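Long-range contact in DUF2790 domain-containing protein (Pseudomonas aeruginosa, PDB 4F98), which is of unknown function, a small, probably exported beta-sheet protein of the DUF2790 family: residues Leu12-Tyr17 / Leu54-Phe59. Numbering follows the deposited sequence. Where two conformers were deposited one is given.
Sequences LPVEEY and LHKIRF
Tyr17 and Ile57 make the tight end of this contact. The CD1 methyl of Ile57 sits squarely over one face of the phenol ring, 3.7 Å from the Tyr17 centroid and 5° off its normal, while Ile57 CG2 packs against Tyr17 CB. The same ring turns an edge, at CE2, onto the face of Phe59 in a T-shaped pair with planes at 60°. CG of Tyr17 lies anti to the backbone N (chi1 177°), which carries the phenol out to both partners. Trp62 of the second subunit continues this cluster, meeting Ile57 and Phe59 and hydrogen-bonding to Tyr17 OH.

Two residues back along the irregular segment, Glu15 presents its carboxylate to His55, its plane perpendicular to the imidazole. His55 ND1 donates to the syn side of Glu15 OE2 at 2.8 Å, with a weaker bond to OE1. Asp49 takes NE2 of the same ring, so two carboxylates flank the imidazole and would probably favour its protonated form.

The backbones join directly just once, Glu15 N donating to Lys56 O at 2.9 Å. Elsewhere water fills in: one molecule links Pro13 O and Glu15 OE1 to Lys56 N, another runs from Glu15 O to Arg58 N. On the solvent side, in the conformer given, Val14 CG2 rests against the Arg58 guanidinium, 3.4 Å from NH1. Lys56 turns at its third torsion to bring NZ within 2.8 Å of Leu12 O, and Gly9 O is its second acceptor. Leu12 CD1 reaches Leu54 CB nearby. The arrangement is that of an irregular N-terminal segment lying across strand 54-62, an outer strand of this chain's three-stranded antiparallel sheet, water-bridged rather than paired as a fourth strand.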
loop_
_atom_site.group_PDB
_atom_site.type_symbol
_atom_site.label_atom_id
_atom_site.label_comp_id
_atom_site.label_asym_id
_atom_site.label_seq_id
_atom_site.Cartn_x
_atom_site.Cartn_y
_atom_site.Cartn_z
ATOM N N LEU A 12 -2.444 -18.252 -12.263
ATOM C CA LEU A 12 -1.822 -18.268 -10.936
ATOM C C LEU A 12 -2.888 -18.231 -9.845
ATOM O O LEU A 12 -3.790 -17.393 -9.888
ATOM C CB LEU A 12 -0.903 -17.074 -10.734
ATOM C CG LEU A 12 0.388 -17.019 -11.547
ATOM C CD1 LEU A 12 1.070 -15.662 -11.317
ATOM C CD2 LEU A 12 1.341 -18.152 -11.146
ATOM N N PRO A 13 -2.778 -19.107 -8.838
ATOM C CA PRO A 13 -3.616 -18.991 -7.659
ATOM C C PRO A 13 -3.071 -17.893 -6.763
ATOM O O PRO A 13 -1.894 -17.597 -6.801
ATOM C CB PRO A 13 -3.428 -20.352 -6.972
ATOM C CG PRO A 13 -2.061 -20.718 -7.294
ATOM C CD PRO A 13 -1.802 -20.195 -8.678
ATOM N N VAL A 14 -3.937 -17.300 -5.967
ATOM C CA VAL A 14 -3.509 -16.371 -4.932
ATOM C C VAL A 14 -2.816 -17.196 -3.849
ATOM O O VAL A 14 -3.333 -18.231 -3.404
ATOM C CB VAL A 14 -4.704 -15.607 -4.337
ATOM C CG1 VAL A 14 -4.260 -14.693 -3.226
ATOM C CG2 VAL A 14 -5.368 -14.778 -5.399
ATOM N N GLU A 15 -1.628 -16.765 -3.454
ATOM C CA GLU A 15 -0.882 -17.468 -2.425
ATOM C C GLU A 15 -0.925 -16.736 -1.105
ATOM O O GLU A 15 -1.271 -15.569 -1.033
ATOM C CB GLU A 15 0.519 -17.813 -2.888
ATOM C CG GLU A 15 1.426 -16.714 -3.144
ATOM C CD GLU A 15 2.714 -17.186 -3.824
ATOM O OE1 GLU A 15 2.667 -17.853 -4.893
ATOM O OE2 GLU A 15 3.773 -16.876 -3.272
ATOM N N GLU A 16 -0.593 -17.469 -0.059
ATOM C CA GLU A 16 -0.575 -16.940 1.290
ATOM C C GLU A 16 0.381 -15.755 1.374
ATOM O O GLU A 16 1.524 -15.866 0.955
ATOM C CB GLU A 16 -0.174 -18.062 2.259
ATOM C CG GLU A 16 -0.049 -17.621 3.709
ATOM C CD GLU A 16 -0.018 -18.753 4.707
ATOM O OE1 GLU A 16 -0.367 -19.883 4.330
ATOM O OE2 GLU A 16 0.347 -18.517 5.873
ATOM N N TYR A 17 -0.141 -14.645 1.901
ATOM C CA TYR A 17 0.724 -13.499 2.106
ATOM C C TYR A 17 0.444 -12.920 3.509
ATOM O O TYR A 17 -0.610 -13.116 4.131
ATOM C CB TYR A 17 0.669 -12.534 0.887
ATOM C CG TYR A 17 1.475 -11.257 0.995
ATOM C CD1 TYR A 17 2.861 -11.278 1.113
ATOM C CD2 TYR A 17 0.845 -10.036 1.008
ATOM C CE1 TYR A 17 3.588 -10.119 1.245
ATOM C CE2 TYR A 17 1.577 -8.861 1.124
ATOM C CZ TYR A 17 2.945 -8.918 1.249
ATOM O OH TYR A 17 3.703 -7.774 1.358
ATOM N N LEU A 54 6.770 -16.964 -10.709
ATOM C CA LEU A 54 5.767 -15.922 -10.493
ATOM C C LEU A 54 4.900 -16.234 -9.292
ATOM O O LEU A 54 4.663 -17.388 -8.962
ATOM C CB LEU A 54 4.897 -15.740 -11.728
ATOM C CG LEU A 54 5.631 -15.406 -13.026
ATOM C CD1 LEU A 54 4.626 -15.123 -14.130
ATOM C CD2 LEU A 54 6.606 -14.245 -12.885
ATOM N N HIS A 55 4.423 -15.166 -8.657
ATOM C CA HIS A 55 3.611 -15.254 -7.453
ATOM C C HIS A 55 2.513 -14.202 -7.504
ATOM O O HIS A 55 2.813 -13.036 -7.800
ATOM C CB HIS A 55 4.471 -14.969 -6.218
ATOM C CG HIS A 55 5.668 -15.858 -6.092
ATOM N ND1 HIS A 55 5.649 -17.019 -5.356
ATOM C CD2 HIS A 55 6.919 -15.761 -6.601
ATOM C CE1 HIS A 55 6.837 -17.604 -5.419
ATOM N NE2 HIS A 55 7.622 -16.863 -6.178
ATOM N N LYS A 56 1.273 -14.615 -7.280
ATOM C CA LYS A 56 0.132 -13.714 -7.166
ATOM C C LYS A 56 -0.286 -13.620 -5.709
ATOM O O LYS A 56 -0.544 -14.648 -5.068
ATOM C CB LYS A 56 -1.041 -14.228 -8.001
ATOM C CG LYS A 56 -2.340 -13.394 -7.924
ATOM C CD LYS A 56 -3.521 -14.086 -8.665
ATOM C CE LYS A 56 -3.434 -13.969 -10.152
ATOM N NZ LYS A 56 -4.373 -14.860 -10.847
ATOM N N ILE A 57 -0.389 -12.395 -5.210
ATOM C CA ILE A 57 -0.811 -12.112 -3.828
ATOM C C ILE A 57 -1.889 -11.033 -3.865
ATOM O O ILE A 57 -1.895 -10.186 -4.764
ATOM C CB ILE A 57 0.374 -11.728 -2.929
ATOM C CG1 ILE A 57 1.194 -10.588 -3.544
ATOM C CG2 ILE A 57 1.261 -12.967 -2.669
ATOM C CD1 ILE A 57 2.243 -9.979 -2.614
ATOM N N ARG A 58 -2.834 -11.107 -2.942
ATOM C CA ARG A 58 -3.884 -10.108 -2.835
ATOM C C ARG A 58 -4.084 -9.725 -1.380
ATOM O O ARG A 58 -4.097 -10.579 -0.488
ATOM C CB ARG A 58 -5.182 -10.559 -3.501
ATOM C CG ARG A 58 -6.245 -9.463 -3.598
ATOM C CD ARG A 58 -7.482 -9.864 -4.393
ATOM N NE ARG A 58 -7.997 -11.163 -3.983
ATOM C CZ ARG A 58 -8.013 -12.250 -4.759
ATOM N NH1 ARG A 58 -7.537 -12.224 -6.020
ATOM N NH2 ARG A 58 -8.494 -13.366 -4.251
ATOM N N PHE A 59 -4.200 -8.419 -1.154
ATOM C CA PHE A 59 -4.137 -7.870 0.196
ATOM C C PHE A 59 -4.767 -6.470 0.162
ATOM O O PHE A 59 -5.519 -6.167 -0.779
ATOM C CB PHE A 59 -2.671 -7.929 0.719
ATOM C CG PHE A 59 -1.661 -7.279 -0.195
ATOM C CD1 PHE A 59 -1.163 -7.945 -1.303
ATOM C CD2 PHE A 59 -1.169 -6.017 0.081
ATOM C CE1 PHE A 59 -0.254 -7.342 -2.158
ATOM C CE2 PHE A 59 -0.242 -5.412 -0.758
ATOM C CZ PHE A 59 0.225 -6.093 -1.887
HETATM O O HOH W 1 0.800 -17.517 -7.084
HETATM O O HOH W 2 -2.581 -13.221 -1.011
#